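Local structure of cell division protein FtsI/penicillin binding protein 2 (Legionella pneumophila subsp. pneumophila ATCC 43290, 4ZTK) at residues Q38-A49 and Y274-F285. The protein probably cross-links peptidoglycan during cell division, its transpeptidase domain acting as a D,D-transpeptidase of the penicillin-binding protein family. Numbering follows the deposited sequence.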
loop_
_atom_site.group_PDB
_atom_site.type_symbol
_atom_site.label_atom_id
_atom_site.label_comp_id
_atom_site.label_asym_id
_atom_site.label_seq_id
_atom_site.Cartn_x
_atom_site.Cartn_y
_atom_site.Cartn_z
ATOM N N GLN A 38 6.493 -6.828 -19.353
ATOM C CA GLN A 38 6.537 -5.489 -19.935
ATOM C C GLN A 38 7.558 -4.591 -19.233
ATOM O O GLN A 38 8.184 -3.740 -19.860
ATOM C CB GLN A 38 5.150 -4.848 -19.882
ATOM C CG GLN A 38 5.090 -3.425 -20.415
ATOM C CD GLN A 38 3.666 -2.966 -20.672
ATOM O OE1 GLN A 38 2.736 -3.775 -20.679
ATOM N NE2 GLN A 38 3.489 -1.665 -20.889
ATOM N N TYR A 39 7.729 -4.803 -17.933
ATOM C CA TYR A 39 8.610 -3.971 -17.124
ATOM C C TYR A 39 9.998 -4.581 -16.983
ATOM O O TYR A 39 10.842 -4.038 -16.263
ATOM C CB TYR A 39 8.019 -3.781 -15.725
ATOM C CG TYR A 39 6.756 -2.951 -15.664
ATOM C CD1 TYR A 39 6.478 -1.990 -16.628
ATOM C CD2 TYR A 39 5.846 -3.119 -14.626
ATOM C CE1 TYR A 39 5.321 -1.220 -16.562
ATOM C CE2 TYR A 39 4.690 -2.361 -14.550
ATOM C CZ TYR A 39 4.433 -1.413 -15.521
ATOM O OH TYR A 39 3.285 -0.660 -15.445
ATOM N N HIS A 40 10.230 -5.704 -17.662
ATOM C CA HIS A 40 11.467 -6.467 -17.505
ATOM C C HIS A 40 11.786 -6.674 -16.028
ATOM O O HIS A 40 12.942 -6.615 -15.624
ATOM C CB HIS A 40 12.640 -5.757 -18.182
ATOM C CG HIS A 40 12.424 -5.480 -19.636
ATOM N ND1 HIS A 40 12.116 -4.226 -20.120
ATOM C CD2 HIS A 40 12.467 -6.298 -20.716
ATOM C CE1 HIS A 40 11.984 -4.282 -21.433
ATOM N NE2 HIS A 40 12.189 -5.529 -21.820
ATOM N N ALA A 41 10.753 -6.896 -15.226
ATOM C CA ALA A 41 10.913 -6.960 -13.781
ATOM C C ALA A 41 11.498 -8.291 -13.330
ATOM O O ALA A 41 11.340 -9.314 -13.996
ATOM C CB ALA A 41 9.582 -6.718 -13.099
ATOM N N LYS A 42 12.173 -8.271 -12.186
ATOM C CA LYS A 42 12.663 -9.501 -11.583
ATOM C C LYS A 42 11.480 -10.345 -11.121
ATOM O O LYS A 42 11.446 -11.555 -11.335
ATOM C CB LYS A 42 13.595 -9.194 -10.413
ATOM C CG LYS A 42 14.186 -10.434 -9.756
ATOM C CD LYS A 42 15.138 -10.061 -8.631
ATOM C CE LYS A 42 15.723 -11.302 -7.979
ATOM N NZ LYS A 42 16.493 -10.965 -6.748
ATOM N N SER A 43 10.509 -9.692 -10.487
ATOM C CA SER A 43 9.269 -10.352 -10.094
ATOM C C SER A 43 8.149 -9.339 -9.895
ATOM O O SER A 43 8.359 -8.129 -9.970
ATOM C CB SER A 43 9.458 -11.158 -8.808
ATOM O OG SER A 43 9.535 -10.298 -7.683
ATOM N N GLY A 44 6.954 -9.842 -9.625
ATOM C CA GLY A 44 5.831 -8.975 -9.343
ATOM C C GLY A 44 4.708 -9.763 -8.717
ATOM O O GLY A 44 4.620 -10.974 -8.899
ATOM N N VAL A 45 3.844 -9.075 -7.986
ATOM C CA VAL A 45 2.730 -9.721 -7.312
ATOM C C VAL A 45 1.532 -8.782 -7.271
ATOM O O VAL A 45 1.692 -7.569 -7.136
ATOM C CB VAL A 45 3.119 -10.150 -5.874
ATOM C CG1 VAL A 45 3.700 -8.970 -5.096
ATOM C CG2 VAL A 45 1.921 -10.754 -5.130
ATOM N N ILE A 46 0.337 -9.344 -7.425
ATOM C CA ILE A 46 -0.898 -8.611 -7.197
ATOM C C ILE A 46 -1.780 -9.382 -6.225
ATOM O O ILE A 46 -1.954 -10.596 -6.354
ATOM C CB ILE A 46 -1.691 -8.396 -8.495
ATOM C CG1 ILE A 46 -0.861 -7.615 -9.513
ATOM C CG2 ILE A 46 -2.989 -7.658 -8.205
ATOM C CD1 ILE A 46 -1.528 -7.510 -10.864
ATOM N N ALA A 47 -2.340 -8.675 -5.254
ATOM C CA ALA A 47 -3.280 -9.287 -4.329
ATOM C C ALA A 47 -4.556 -8.465 -4.254
ATOM O O ALA A 47 -4.520 -7.235 -4.353
ATOM C CB ALA A 47 -2.653 -9.447 -2.948
ATOM N N ILE A 48 -5.682 -9.155 -4.114
ATOM C CA ILE A 48 -6.976 -8.514 -3.921
ATOM C C ILE A 48 -7.563 -9.017 -2.613
ATOM O O ILE A 48 -7.428 -10.187 -2.286
ATOM C CB ILE A 48 -7.970 -8.862 -5.044
ATOM C CG1 ILE A 48 -7.294 -8.821 -6.418
ATOM C CG2 ILE A 48 -9.188 -7.943 -4.985
ATOM C CD1 ILE A 48 -6.867 -7.474 -6.850
ATOM N N ALA A 49 -8.200 -8.129 -1.860
ATOM C CA ALA A 49 -8.832 -8.514 -0.609
ATOM C C ALA A 49 -10.236 -7.936 -0.527
ATOM O O ALA A 49 -10.541 -6.914 -1.145
ATOM C CB ALA A 49 -7.998 -8.050 0.592
ATOM N N TYR A 274 -13.286 -3.698 -3.667
ATOM C CA TYR A 274 -12.036 -4.447 -3.696
ATOM C C TYR A 274 -10.901 -3.652 -3.072
ATOM O O TYR A 274 -10.817 -2.440 -3.233
ATOM C CB TYR A 274 -11.656 -4.823 -5.133
ATOM C CG TYR A 274 -12.739 -5.554 -5.888
ATOM C CD1 TYR A 274 -12.999 -6.891 -5.642
ATOM C CD2 TYR A 274 -13.501 -4.902 -6.847
ATOM C CE1 TYR A 274 -13.996 -7.566 -6.332
ATOM C CE2 TYR A 274 -14.494 -5.563 -7.541
ATOM C CZ TYR A 274 -14.738 -6.897 -7.280
ATOM O OH TYR A 274 -15.731 -7.558 -7.968
ATOM N N VAL A 275 -10.026 -4.350 -2.360
ATOM C CA VAL A 275 -8.772 -3.771 -1.919
ATOM C C VAL A 275 -7.702 -4.405 -2.788
ATOM O O VAL A 275 -7.718 -5.618 -3.008
ATOM C CB VAL A 275 -8.483 -4.087 -0.440
ATOM C CG1 VAL A 275 -7.285 -3.278 0.047
ATOM C CG2 VAL A 275 -9.713 -3.814 0.420
ATOM N N LEU A 276 -6.784 -3.592 -3.300
ATOM C CA LEU A 276 -5.747 -4.105 -4.188
ATOM C C LEU A 276 -4.372 -3.638 -3.749
ATOM O O LEU A 276 -4.213 -2.517 -3.269
ATOM C CB LEU A 276 -5.975 -3.647 -5.632
ATOM C CG LEU A 276 -7.315 -3.896 -6.322
ATOM C CD1 LEU A 276 -8.344 -2.846 -5.932
ATOM C CD2 LEU A 276 -7.111 -3.909 -7.820
ATOM N N LEU A 277 -3.387 -4.507 -3.940
ATOM C CA LEU A 277 -1.990 -4.189 -3.691
ATOM C C LEU A 277 -1.173 -4.738 -4.849
ATOM O O LEU A 277 -1.292 -5.917 -5.206
ATOM C CB LEU A 277 -1.523 -4.800 -2.370
ATOM C CG LEU A 277 -0.035 -4.655 -2.027
ATOM C CD1 LEU A 277 0.402 -3.195 -2.064
ATOM C CD2 LEU A 277 0.269 -5.264 -0.657
ATOM N N VAL A 278 -0.361 -3.875 -5.447
ATOM C CA VAL A 278 0.511 -4.265 -6.546
ATOM C C VAL A 278 1.952 -3.967 -6.163
ATOM O O VAL A 278 2.262 -2.863 -5.709
ATOM C CB VAL A 278 0.184 -3.480 -7.835
ATOM C CG1 VAL A 278 1.189 -3.805 -8.922
ATOM C CG2 VAL A 278 -1.232 -3.778 -8.306
ATOM N N VAL A 279 2.830 -4.949 -6.332
ATOM C CA VAL A 279 4.252 -4.735 -6.097
ATOM C C VAL A 279 5.061 -5.288 -7.260
ATOM O O VAL A 279 4.899 -6.446 -7.645
ATOM C CB VAL A 279 4.731 -5.384 -4.774
ATOM C CG1 VAL A 279 6.246 -5.259 -4.632
ATOM C CG2 VAL A 279 4.036 -4.741 -3.592
ATOM N N ILE A 280 5.915 -4.444 -7.824
ATOM C CA ILE A 280 6.787 -4.835 -8.923
ATOM C C ILE A 280 8.212 -4.763 -8.408
ATOM O O ILE A 280 8.571 -3.800 -7.731
ATOM C CB ILE A 280 6.666 -3.861 -10.118
ATOM C CG1 ILE A 280 5.202 -3.659 -10.524
ATOM C CG2 ILE A 280 7.523 -4.331 -11.288
ATOM C CD1 ILE A 280 4.493 -4.925 -10.971
ATOM N N GLU A 281 9.027 -5.765 -8.720
ATOM C CA GLU A 281 10.407 -5.782 -8.239
ATOM C C GLU A 281 11.424 -5.601 -9.361
ATOM O O GLU A 281 11.483 -6.403 -10.288
ATOM C CB GLU A 281 10.697 -7.076 -7.478
ATOM C CG GLU A 281 12.115 -7.171 -6.953
ATOM C CD GLU A 281 12.412 -8.520 -6.324
ATOM O OE1 GLU A 281 13.368 -8.599 -5.525
ATOM O OE2 GLU A 281 11.693 -9.500 -6.630
ATOM N N GLU A 282 12.225 -4.544 -9.256
ATOM C CA GLU A 282 13.247 -4.225 -10.247
ATOM C C GLU A 282 12.664 -4.059 -11.640
ATOM O O GLU A 282 13.261 -4.487 -12.625
ATOM C CB GLU A 282 14.353 -5.281 -10.262
ATOM C CG GLU A 282 15.175 -5.329 -8.989
ATOM C CD GLU A 282 16.256 -6.389 -9.042
ATOM O OE1 GLU A 282 16.872 -6.557 -10.116
ATOM O OE2 GLU A 282 16.480 -7.061 -8.011
ATOM N N GLY A 283 11.493 -3.442 -11.721
ATOM C CA GLY A 283 10.893 -3.145 -13.008
ATOM C C GLY A 283 11.318 -1.774 -13.500
ATOM O O GLY A 283 11.795 -0.942 -12.720
ATOM N N TYR A 284 11.163 -1.547 -14.800
ATOM C CA TYR A 284 11.392 -0.233 -15.383
ATOM C C TYR A 284 10.687 -0.139 -16.724
ATOM O O TYR A 284 10.437 -1.151 -17.377
ATOM C CB TYR A 284 12.887 0.042 -15.571
ATOM C CG TYR A 284 13.528 -0.779 -16.665
ATOM C CD1 TYR A 284 13.957 -2.077 -16.422
ATOM C CD2 TYR A 284 13.713 -0.256 -17.939
ATOM C CE1 TYR A 284 14.548 -2.833 -17.420
ATOM C CE2 TYR A 284 14.301 -1.005 -18.941
ATOM C CZ TYR A 284 14.717 -2.292 -18.675
ATOM O OH TYR A 284 15.305 -3.042 -19.672
ATOM N N PHE A 285 10.382 1.085 -17.136
ATOM C CA PHE A 285 9.756 1.323 -18.427
ATOM C C PHE A 285 10.325 2.601 -19.025
ATOM O O PHE A 285 10.490 3.603 -18.328
ATOM C CB PHE A 285 8.237 1.427 -18.274
ATOM C CG PHE A 285 7.490 1.364 -19.575
ATOM C CD1 PHE A 285 7.261 0.149 -20.197
ATOM C CD2 PHE A 285 7.008 2.518 -20.172
ATOM C CE1 PHE A 285 6.572 0.084 -21.399
ATOM C CE2 PHE A 285 6.318 2.461 -21.372
ATOM C CZ PHE A 285 6.100 1.243 -21.986
#
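The Gln38 amide comes obliquely to the Phe285 ring, the two planes 54° apart and Gln38 NE2 3.6 Å from Phe285 CE1, where the chain leaves helix 22-38 to enter the five-stranded antiparallel sheet of the penicillin-binding transpeptidase fold. Strands 43-49 and 274-281 are neighbours inside that sheet, with strand 56-63 on the far side of the first. Tyr39 is buried: its CD2 packs at 3.9 Å on Ile280 CG2, while its OH bonds to the backbone O of Leu298 on helix 295-310. The backbone O of Tyr39 accepts the N-H of Tyr284. His40, with the positive phi of a Schellman motif, ends the helix and sets its ring near parallel to that of Tyr284, slid so far that the two barely overlap. The small Ala41 fits against Ile280, CB to CG2 3.6 Å. Lys42 and Ser43 then both face Glu281 in a classic beta bulge, and the O of Glu281 receives the N-H of Lys42 at 2.8 Å and, weakly, that of Ser43. Extended throughout, Lys42 runs alongside Glu281, its NZ near both Glu281 and Glu282 but beyond salt-bridge range. Ser43 OG, held between backbone N and carbonyl carbon (chi1 74°), donates to the anti lone pair of Glu281 OE2 at 2.5 Å and also bonds Trp71 NE1, two partners that fix the hydroxyl; Glu281 OE1 pairs with Arg74. Gly44 sits opposite Ile280, its lack of a side chain suiting the closeness of Ile280 CD1. Beta-branched Val45, Ile46 and Ile48 suit the extended backbone. Val45 meets Val279 on the face it shares with small, apolar Ala47 and Ala49; on the other, covered by helices 22-38 and 295-310, Ile46 lies beside Val278, and Ile48 CD1 reaches Leu276 CG at 3.6 Å. Ala49 N bonds Val275 O at 2.8 Å.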